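PDB 3TQC: pantothenate kinase from Coxiella burnetii, which catalyses the ATP-dependent phosphorylation of (R)-pantothenate to (R)-4'-phosphopantothenate, the first of the five steps from pantothenate to coenzyme A. Local coordinates for residues T36-D39 / L40-Q44; N293-P296 / Y297-R300; K139-Q143 / G144-R148; K279-N283 / E284-V288. All blocks are in the same frame, centred on the assembly; numbering follows the deposited sequence.

Contact 1: T36-D39 / L40-Q44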
# COMPACT_ATOMS: atom_id res chain seq x y z
N THR B 36 -23.20 1.41 24.95
CA THR B 36 -24.15 2.38 25.47
C THR B 36 -25.49 2.17 24.78
O THR B 36 -25.59 1.47 23.78
CB THR B 36 -23.68 3.81 25.17
OG1 THR B 36 -24.65 4.74 25.66
CG2 THR B 36 -23.54 4.02 23.69
N GLU B 37 -26.52 2.82 25.31
CA GLU B 37 -27.82 2.82 24.68
C GLU B 37 -27.73 3.39 23.26
O GLU B 37 -28.36 2.86 22.35
CB GLU B 37 -28.84 3.61 25.50
CG GLU B 37 -30.28 3.37 25.08
CD GLU B 37 -31.26 4.24 25.83
OE1 GLU B 37 -30.82 5.05 26.68
OE2 GLU B 37 -32.48 4.11 25.57
N SER B 38 -26.94 4.45 23.07
CA SER B 38 -26.71 5.00 21.74
C SER B 38 -26.10 3.98 20.78
O SER B 38 -26.53 3.89 19.63
CB SER B 38 -25.82 6.24 21.80
OG SER B 38 -25.46 6.68 20.50
N ASP B 39 -25.11 3.21 21.25
CA ASP B 39 -24.52 2.12 20.44
C ASP B 39 -25.62 1.15 20.05
O ASP B 39 -25.74 0.80 18.88
CB ASP B 39 -23.48 1.29 21.20
CG ASP B 39 -22.19 2.00 21.44
OD1 ASP B 39 -21.82 2.92 20.68
OD2 ASP B 39 -21.51 1.61 22.41
N LEU B 40 -26.35 0.68 21.06
CA LEU B 40 -27.43 -0.29 20.88
C LEU B 40 -28.42 0.17 19.81
O LEU B 40 -28.79 -0.60 18.92
CB LEU B 40 -28.16 -0.58 22.21
CG LEU B 40 -27.63 -1.76 23.06
CD1 LEU B 40 -26.18 -1.61 23.41
CD2 LEU B 40 -28.45 -1.93 24.32
N ASP B 41 -28.83 1.44 19.90
CA ASP B 41 -29.71 2.04 18.89
C ASP B 41 -29.09 1.98 17.47
O ASP B 41 -29.75 1.54 16.53
CB ASP B 41 -30.05 3.48 19.28
CG ASP B 41 -30.72 4.25 18.16
OD1 ASP B 41 -30.01 4.71 17.22
OD2 ASP B 41 -31.95 4.42 18.21
N LYS B 42 -27.84 2.43 17.33
CA LYS B 42 -27.16 2.43 16.01
C LYS B 42 -26.94 1.02 15.44
O LYS B 42 -26.91 0.84 14.24
CB LYS B 42 -25.82 3.16 16.09
CG LYS B 42 -25.95 4.64 16.30
CD LYS B 42 -24.69 5.41 15.97
CE LYS B 42 -24.84 6.87 16.35
NZ LYS B 42 -23.57 7.60 16.14
N LEU B 43 -26.78 0.05 16.33
CA LEU B 43 -26.56 -1.35 15.96
C LEU B 43 -27.83 -2.13 15.66
O LEU B 43 -27.74 -3.30 15.25
CB LEU B 43 -25.78 -2.06 17.07
CG LEU B 43 -24.32 -1.60 17.19
CD1 LEU B 43 -23.78 -1.86 18.58
CD2 LEU B 43 -23.47 -2.28 16.13
N GLN B 44 -29.01 -1.53 15.86
CA GLN B 44 -30.29 -2.19 15.57
C GLN B 44 -30.29 -2.93 14.24
O GLN B 44 -29.91 -2.35 13.20
CB GLN B 44 -31.45 -1.19 15.55
CG GLN B 44 -32.05 -0.90 16.89
CD GLN B 44 -33.09 0.19 16.81
OE1 GLN B 44 -34.28 -0.04 17.04
NE2 GLN B 44 -32.66 1.39 16.46

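Contact 2: N293-P296 / Y297-R300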
# COMPACT_ATOMS: atom_id res chain seq x y z
N ASN B 293 -8.66 -14.31 -6.93
CA ASN B 293 -8.59 -12.85 -6.87
C ASN B 293 -8.67 -12.20 -5.49
O ASN B 293 -8.36 -11.02 -5.35
CB ASN B 293 -9.70 -12.26 -7.73
CG ASN B 293 -9.72 -12.87 -9.11
OD1 ASN B 293 -10.72 -13.47 -9.51
ND2 ASN B 293 -8.63 -12.73 -9.84
N ILE B 294 -9.10 -12.94 -4.48
CA ILE B 294 -9.34 -12.36 -3.17
C ILE B 294 -8.28 -12.87 -2.21
O ILE B 294 -7.46 -12.10 -1.74
CB ILE B 294 -10.74 -12.71 -2.66
CG1 ILE B 294 -11.79 -12.32 -3.72
CG2 ILE B 294 -11.01 -12.01 -1.30
CD1 ILE B 294 -13.24 -12.56 -3.31
N LEU B 295 -8.26 -14.18 -1.99
CA LEU B 295 -7.37 -14.82 -1.02
C LEU B 295 -5.87 -14.60 -1.29
O LEU B 295 -5.10 -14.47 -0.35
CB LEU B 295 -7.65 -16.33 -0.99
CG LEU B 295 -7.17 -17.12 0.22
CD1 LEU B 295 -7.79 -16.57 1.51
CD2 LEU B 295 -7.51 -18.62 0.05
N PRO B 296 -5.46 -14.56 -2.57
CA PRO B 296 -4.07 -14.26 -2.84
C PRO B 296 -3.57 -12.93 -2.28
O PRO B 296 -2.39 -12.77 -2.09
CB PRO B 296 -4.02 -14.23 -4.37
CG PRO B 296 -5.06 -15.19 -4.76
CD PRO B 296 -6.17 -14.99 -3.79
N TYR B 297 -4.48 -11.99 -2.04
CA TYR B 297 -4.09 -10.68 -1.54
C TYR B 297 -4.37 -10.54 -0.05
O TYR B 297 -4.17 -9.47 0.51
CB TYR B 297 -4.77 -9.58 -2.37
CG TYR B 297 -4.35 -9.63 -3.80
CD1 TYR B 297 -3.13 -9.11 -4.20
CD2 TYR B 297 -5.14 -10.26 -4.77
CE1 TYR B 297 -2.70 -9.19 -5.53
CE2 TYR B 297 -4.73 -10.34 -6.10
CZ TYR B 297 -3.51 -9.80 -6.47
OH TYR B 297 -3.09 -9.87 -7.79
N LYS B 298 -4.77 -11.63 0.60
CA LYS B 298 -5.11 -11.59 2.03
C LYS B 298 -4.00 -10.95 2.87
O LYS B 298 -4.25 -10.15 3.80
CB LYS B 298 -5.40 -13.02 2.54
CG LYS B 298 -5.78 -13.09 4.01
CD LYS B 298 -5.96 -14.52 4.54
CE LYS B 298 -4.62 -15.25 4.63
NZ LYS B 298 -4.65 -16.27 5.67
N ASN B 299 -2.76 -11.31 2.56
CA ASN B 299 -1.64 -10.89 3.37
C ASN B 299 -1.27 -9.43 3.15
O ASN B 299 -0.33 -8.94 3.75
CB ASN B 299 -0.45 -11.83 3.17
CG ASN B 299 -0.72 -13.23 3.73
OD1 ASN B 299 -1.60 -13.41 4.58
ND2 ASN B 299 0.02 -14.22 3.25
N ARG B 300 -2.01 -8.73 2.30
CA ARG B 300 -1.80 -7.29 2.17
C ARG B 300 -2.53 -6.51 3.26
O ARG B 300 -2.26 -5.35 3.44
CB ARG B 300 -2.25 -6.77 0.80
CG ARG B 300 -1.50 -7.36 -0.37
CD ARG B 300 -1.76 -6.53 -1.61
NE ARG B 300 -1.30 -5.15 -1.43
CZ ARG B 300 -1.92 -4.06 -1.86
NH1 ARG B 300 -3.06 -4.14 -2.54
NH2 ARG B 300 -1.39 -2.86 -1.59

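Contact 3: K139-Q143 / G144-R148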
# COMPACT_ATOMS: atom_id res chain seq x y z
N LYS B 139 -24.20 -4.43 -19.45
CA LYS B 139 -22.79 -4.33 -19.88
C LYS B 139 -22.06 -5.65 -19.70
O LYS B 139 -21.29 -6.05 -20.57
CB LYS B 139 -22.03 -3.25 -19.10
CG LYS B 139 -22.29 -1.82 -19.56
CD LYS B 139 -21.36 -0.87 -18.79
CE LYS B 139 -21.88 0.57 -18.72
NZ LYS B 139 -21.12 1.36 -17.69
N LEU B 140 -22.30 -6.31 -18.58
CA LEU B 140 -21.68 -7.60 -18.30
C LEU B 140 -22.11 -8.64 -19.33
O LEU B 140 -21.31 -9.47 -19.72
CB LEU B 140 -22.01 -8.11 -16.89
CG LEU B 140 -21.45 -7.34 -15.70
CD1 LEU B 140 -22.14 -7.82 -14.43
CD2 LEU B 140 -19.94 -7.50 -15.58
N GLU B 141 -23.37 -8.58 -19.76
CA GLU B 141 -23.89 -9.55 -20.72
C GLU B 141 -23.24 -9.40 -22.08
O GLU B 141 -22.89 -10.40 -22.71
CB GLU B 141 -25.41 -9.42 -20.85
CG GLU B 141 -26.15 -10.07 -19.69
CD GLU B 141 -27.63 -9.79 -19.67
OE1 GLU B 141 -28.26 -9.69 -20.76
OE2 GLU B 141 -28.17 -9.68 -18.54
N LYS B 142 -23.08 -8.16 -22.52
CA LYS B 142 -22.47 -7.86 -23.82
C LYS B 142 -21.06 -8.43 -23.91
O LYS B 142 -20.64 -8.94 -24.95
CB LYS B 142 -22.43 -6.34 -24.06
CG LYS B 142 -22.46 -5.97 -25.53
CD LYS B 142 -22.48 -4.45 -25.73
CE LYS B 142 -22.94 -4.11 -27.14
NZ LYS B 142 -22.13 -4.81 -28.18
N GLN B 143 -20.33 -8.34 -22.80
CA GLN B 143 -18.96 -8.81 -22.70
C GLN B 143 -18.87 -10.28 -22.21
O GLN B 143 -17.77 -10.79 -21.99
CB GLN B 143 -18.18 -7.91 -21.74
CG GLN B 143 -18.26 -6.41 -22.05
CD GLN B 143 -17.39 -5.58 -21.13
OE1 GLN B 143 -16.47 -6.10 -20.51
NE2 GLN B 143 -17.67 -4.28 -21.05
N GLY B 144 -20.02 -10.93 -22.01
CA GLY B 144 -20.05 -12.34 -21.60
C GLY B 144 -19.62 -12.59 -20.17
O GLY B 144 -19.24 -13.71 -19.82
N LEU B 145 -19.71 -11.56 -19.33
CA LEU B 145 -19.15 -11.59 -17.99
C LEU B 145 -20.19 -11.80 -16.87
O LEU B 145 -19.85 -11.65 -15.69
CB LEU B 145 -18.36 -10.31 -17.72
CG LEU B 145 -17.12 -10.07 -18.60
CD1 LEU B 145 -16.48 -8.72 -18.26
CD2 LEU B 145 -16.10 -11.22 -18.47
N MET B 146 -21.42 -12.19 -17.22
CA MET B 146 -22.44 -12.42 -16.19
C MET B 146 -22.13 -13.61 -15.26
O MET B 146 -22.72 -13.72 -14.18
CB MET B 146 -23.83 -12.61 -16.80
CG MET B 146 -24.57 -11.31 -17.12
SD MET B 146 -25.03 -10.29 -15.69
CE MET B 146 -26.25 -11.32 -14.90
N LYS B 147 -21.21 -14.49 -15.66
CA LYS B 147 -20.78 -15.59 -14.80
C LYS B 147 -19.54 -15.18 -13.99
O LYS B 147 -19.00 -15.97 -13.22
CB LYS B 147 -20.49 -16.84 -15.65
CG LYS B 147 -21.29 -18.11 -15.25
CD LYS B 147 -22.81 -17.92 -15.37
CE LYS B 147 -23.61 -19.00 -14.58
NZ LYS B 147 -23.22 -20.44 -14.82
N ARG B 148 -19.13 -13.92 -14.14
CA ARG B 148 -17.89 -13.42 -13.56
C ARG B 148 -18.13 -12.16 -12.71
O ARG B 148 -17.25 -11.33 -12.54
CB ARG B 148 -16.92 -13.11 -14.70
CG ARG B 148 -16.65 -14.30 -15.64
CD ARG B 148 -15.61 -15.27 -15.09
NE ARG B 148 -14.27 -14.66 -15.05
CZ ARG B 148 -13.13 -15.33 -14.86
NH1 ARG B 148 -13.13 -16.66 -14.70
NH2 ARG B 148 -11.98 -14.66 -14.85

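Contact 4: K279-N283 / E284-V288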
# COMPACT_ATOMS: atom_id res chain seq x y z
N LYS B 279 -24.83 -24.21 -4.31
CA LYS B 279 -23.56 -24.92 -4.18
C LYS B 279 -22.76 -24.76 -5.48
O LYS B 279 -21.55 -24.52 -5.44
CB LYS B 279 -23.81 -26.39 -3.88
CG LYS B 279 -22.58 -27.22 -3.58
CD LYS B 279 -23.01 -28.64 -3.23
CE LYS B 279 -21.81 -29.55 -3.02
NZ LYS B 279 -20.88 -28.95 -2.03
N HIS B 280 -23.47 -24.89 -6.60
CA HIS B 280 -22.88 -24.77 -7.93
C HIS B 280 -22.29 -23.38 -8.14
O HIS B 280 -21.13 -23.26 -8.55
CB HIS B 280 -23.92 -25.05 -9.02
CG HIS B 280 -23.53 -24.53 -10.36
ND1 HIS B 280 -22.77 -25.26 -11.25
CD2 HIS B 280 -23.77 -23.34 -10.96
CE1 HIS B 280 -22.57 -24.54 -12.34
NE2 HIS B 280 -23.17 -23.37 -12.19
N VAL B 281 -23.09 -22.35 -7.87
CA VAL B 281 -22.66 -20.97 -8.05
C VAL B 281 -21.41 -20.68 -7.21
O VAL B 281 -20.43 -20.12 -7.71
CB VAL B 281 -23.79 -19.97 -7.70
CG1 VAL B 281 -23.25 -18.55 -7.55
CG2 VAL B 281 -24.88 -20.02 -8.76
N TRP B 282 -21.46 -21.07 -5.94
CA TRP B 282 -20.30 -21.00 -5.07
C TRP B 282 -19.08 -21.69 -5.69
O TRP B 282 -18.02 -21.08 -5.83
CB TRP B 282 -20.59 -21.63 -3.71
CG TRP B 282 -19.38 -21.75 -2.90
CD1 TRP B 282 -18.62 -22.87 -2.72
CD2 TRP B 282 -18.72 -20.69 -2.18
NE1 TRP B 282 -17.54 -22.57 -1.93
CE2 TRP B 282 -17.58 -21.24 -1.58
CE3 TRP B 282 -19.00 -19.33 -1.99
CZ2 TRP B 282 -16.71 -20.48 -0.79
CZ3 TRP B 282 -18.11 -18.57 -1.20
CH2 TRP B 282 -16.99 -19.15 -0.62
N ASN B 283 -19.25 -22.95 -6.08
CA ASN B 283 -18.13 -23.74 -6.55
C ASN B 283 -17.54 -23.22 -7.85
O ASN B 283 -16.32 -23.20 -7.99
CB ASN B 283 -18.52 -25.21 -6.71
CG ASN B 283 -18.39 -26.00 -5.41
OD1 ASN B 283 -17.51 -25.75 -4.59
ND2 ASN B 283 -19.26 -26.99 -5.25
N GLU B 284 -18.38 -22.79 -8.78
CA GLU B 284 -17.91 -22.41 -10.12
C GLU B 284 -17.66 -20.91 -10.27
O GLU B 284 -16.92 -20.48 -11.15
CB GLU B 284 -18.90 -22.86 -11.19
CG GLU B 284 -19.14 -24.37 -11.23
CD GLU B 284 -17.88 -25.19 -11.54
OE1 GLU B 284 -17.01 -24.73 -12.32
OE2 GLU B 284 -17.77 -26.32 -11.00
N ILE B 285 -18.30 -20.11 -9.43
CA ILE B 285 -18.14 -18.68 -9.50
C ILE B 285 -17.44 -18.13 -8.25
O ILE B 285 -16.25 -17.79 -8.31
CB ILE B 285 -19.49 -17.99 -9.72
CG1 ILE B 285 -20.12 -18.48 -11.03
CG2 ILE B 285 -19.31 -16.47 -9.73
CD1 ILE B 285 -21.48 -17.87 -11.30
N ASN B 286 -18.14 -18.04 -7.13
CA ASN B 286 -17.61 -17.33 -5.97
C ASN B 286 -16.31 -17.91 -5.40
O ASN B 286 -15.40 -17.15 -5.04
CB ASN B 286 -18.67 -17.20 -4.89
CG ASN B 286 -19.84 -16.33 -5.33
OD1 ASN B 286 -19.64 -15.26 -5.90
ND2 ASN B 286 -21.05 -16.78 -5.07
N LYS B 287 -16.21 -19.23 -5.33
CA LYS B 287 -15.02 -19.87 -4.79
C LYS B 287 -13.80 -19.72 -5.70
O LYS B 287 -12.67 -19.68 -5.21
CB LYS B 287 -15.26 -21.36 -4.51
CG LYS B 287 -14.04 -22.02 -3.88
CD LYS B 287 -14.40 -23.23 -3.03
CE LYS B 287 -14.25 -24.51 -3.78
NZ LYS B 287 -12.82 -24.77 -4.03
N VAL B 288 -14.03 -19.67 -7.00
CA VAL B 288 -12.96 -19.44 -7.94
C VAL B 288 -12.48 -18.01 -7.77
O VAL B 288 -11.29 -17.75 -7.81
CB VAL B 288 -13.42 -19.70 -9.40
CG1 VAL B 288 -12.35 -19.28 -10.40
CG2 VAL B 288 -13.79 -21.16 -9.58

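Contact 1: T36-D39 / L40-Q44
Leu-43 and Asp-39 sit one helical turn apart and lean the same way off helix 37-42. In Leu-43, chi1 -70° puts CG beside its own backbone N, which brings CD1 to 3.3 Å from Asp-39 O and 4.1 Å from Asp-39 CB. That same Asp-39 O receives the backbone N-H of Leu-43, so the leucine branch lies against a carbonyl already engaged. Three backbone bonds of the same i to i+4 kind precede it, Leu-40 N to Thr-36 O, Asp-41 N to Glu-37 O and Lys-42 N to Ser-38 O. Thr-36 is the N-cap of this short helix, and the carboxylate of Asp-39 reaches back to it: Asp-39 OD2 accepts the N-H of Thr-36, N to OD2 3.1 Å, from above the carboxylate plane, one half of a capping box. OD2 also makes a salt bridge with Arg-118, so this buried acid is gripped from the helix start and from the chain beyond helix 105-116. On another side of the helix Leu-40 folds back over the first turn, CD1 3.2 Å from Thr-36 O. Lys-42 runs out extended past the Ser-38 side chain, its CE 4.2 Å from Ser-38 OG, and its NZ is hydrogen-bonded to Ser-117 OG. Leu-43 also packs on Val-111, Ala-114 and Leu-115, laying the helix against helix 105-116, whose first turn carries the end of the P-loop.

Contact 2: N293-P296 / Y297-R300
Two backbone hydrogen bonds tie Tyr-297 and Lys-298 to the residues three places before them: Tyr-297 N gives its hydrogen to Ile-294 O at 3.0 Å, and Lys-298 N to Leu-295 O at 3.0 Å. This i to i+3 pattern makes residues 295-300 a 3-10 extension of helix 271-294, leading toward strand 303-307 of the central sheet in this P-loop kinase. Among the van der Waals contacts, the Tyr-297 ring turns back along the chain, chi1 -62° placing it beside its own N, and presents an edge to the preceding helix end; its CD2 is 3.4 Å from Asn-293 O, near the ring plane. Pro-296 CB touches the same ring carbon, CD2 of Tyr-297, at 4.1 Å. The aliphatic pair is Leu-295 and Lys-298, which lie side by side and point the same way, Leu-295 CD1 being 4.1 Å from Lys-298 CD. From there the lysine bends at chi3 and its NZ makes a long, weak ion pair with Asp-234. Across the dimer interface Pro-296 packs on Gln-218 of the second subunit and Tyr-297 on Gln-220 of that subunit, while Arg-300 NE forms a salt bridge with its Asp-225.

Contact 3: K139-Q143 / G144-R148
Met-146 curls back over the last turn of helix 137-142, bent at both chi2 (-66°) and chi3 (-67°), and this double bend keeps its thioether against the helix. SD lies 3.9 Å from Leu-140 CB and 4.0 Å from Leu-140 CD1, the two side chains crossing at about a right angle, while the approach of Met-146 CG to Glu-141 CG is unusually short and its exact length doubtful. Glu-141 itself is extended beyond that carbon and carries its carboxylate outward. Where the chain leaves the helix, Gly-144 has positive phi and the backbone closes a Schellman motif: Leu-145 N bonds to Leu-140 O at 2.7 Å, and Gly-144 N reaches Glu-141 O at 3.0 Å from above that carbonyl's plane. The reversal brings Leu-145 back onto the helix, its CB 3.9 Å from Leu-140 CD2, again nearly perpendicular. The outer part of Leu-145 lies toward Gln-143, whose extended chain brings OE1 within 3.5 Å of Leu-145 CD1 in plain packing. A type I turn follows from Leu-145 to Arg-148, whose NE makes a salt bridge with Glu-153. Further partners close round the group: Leu-140 rests on Ser-154, and Met-146 on Tyr-184 and Tyr-262.

Contact 4: K279-N283 / E284-V288
Glu-284 meets His-280 one turn back along helix 271-294. Its backbone N bonds to His-280 O at 2.8 Å, and its side chain, bent at chi2, crosses that of the histidine at about a right angle; CB lies over one face of the imidazole, offset toward the rim, and Glu-284 CG is 3.6 Å from His-280 CE1. Ile-285 follows with N bonded to Val-281 O, and its CD1 meets Val-281 CG1 at 4.2 Å. Asn-286 N shares the carbonyl of Val-281, arriving from the opposite face of its plane, so one oxygen takes two N-H groups, at i+4 and i+5. The asparagine CB sits 3.6 Å from Trp-282 CE3, with the amide and indole planes 53° apart, and its ND2 lies alongside Val-281 CG1. Lys-287 then bonds by its N to Trp-282 O, in the carbonyl plane, again five residues back. Its CB stands over the indole face, 3.9 Å from the centroid of the five-membered ring: a CH-pi contact. From there chi1 -177°, with CG trans to N, sends the chain on to bring CD 3.4 Å from Trp-282 NE1, and further bends run CE beside Asn-283 OD1. Val-288 closes the sequence with CG2 against Asn-283 O. Outside, Trp-282 packs on Ile-240 of helix 237-253 and on Ser-100, and Asn-286 on Val-101. The i+5 bonds mark a pi-type bulge in an alpha-helix, here placed where the helix passes the loop that holds the bound ADP, with Val-101 in the predicted ATP site, in the P-loop kinase fold.

Contacts 2 and 4 both use helix 271-294, contact 4 at its pi-type turn and contact 2 toward its C-terminal end; their centres are 18 Å apart. Each adjoins the nucleotide loop: Asn-286 and Ile-294 both have side chains about 9 Å from the bound ADP, beside Val-101 and Gly-99 respectively. Contact 3 touches contact 4 directly, Lys-147 O lying 3.5 Å from Ile-285 CG1, with centres 16 Å apart. Contact 1 stands apart, its centre 33 to 41 Å from the others, yet its Leu-43 side chain is about 10 Å from the ADP. Contact 2 alone also meets the second subunit.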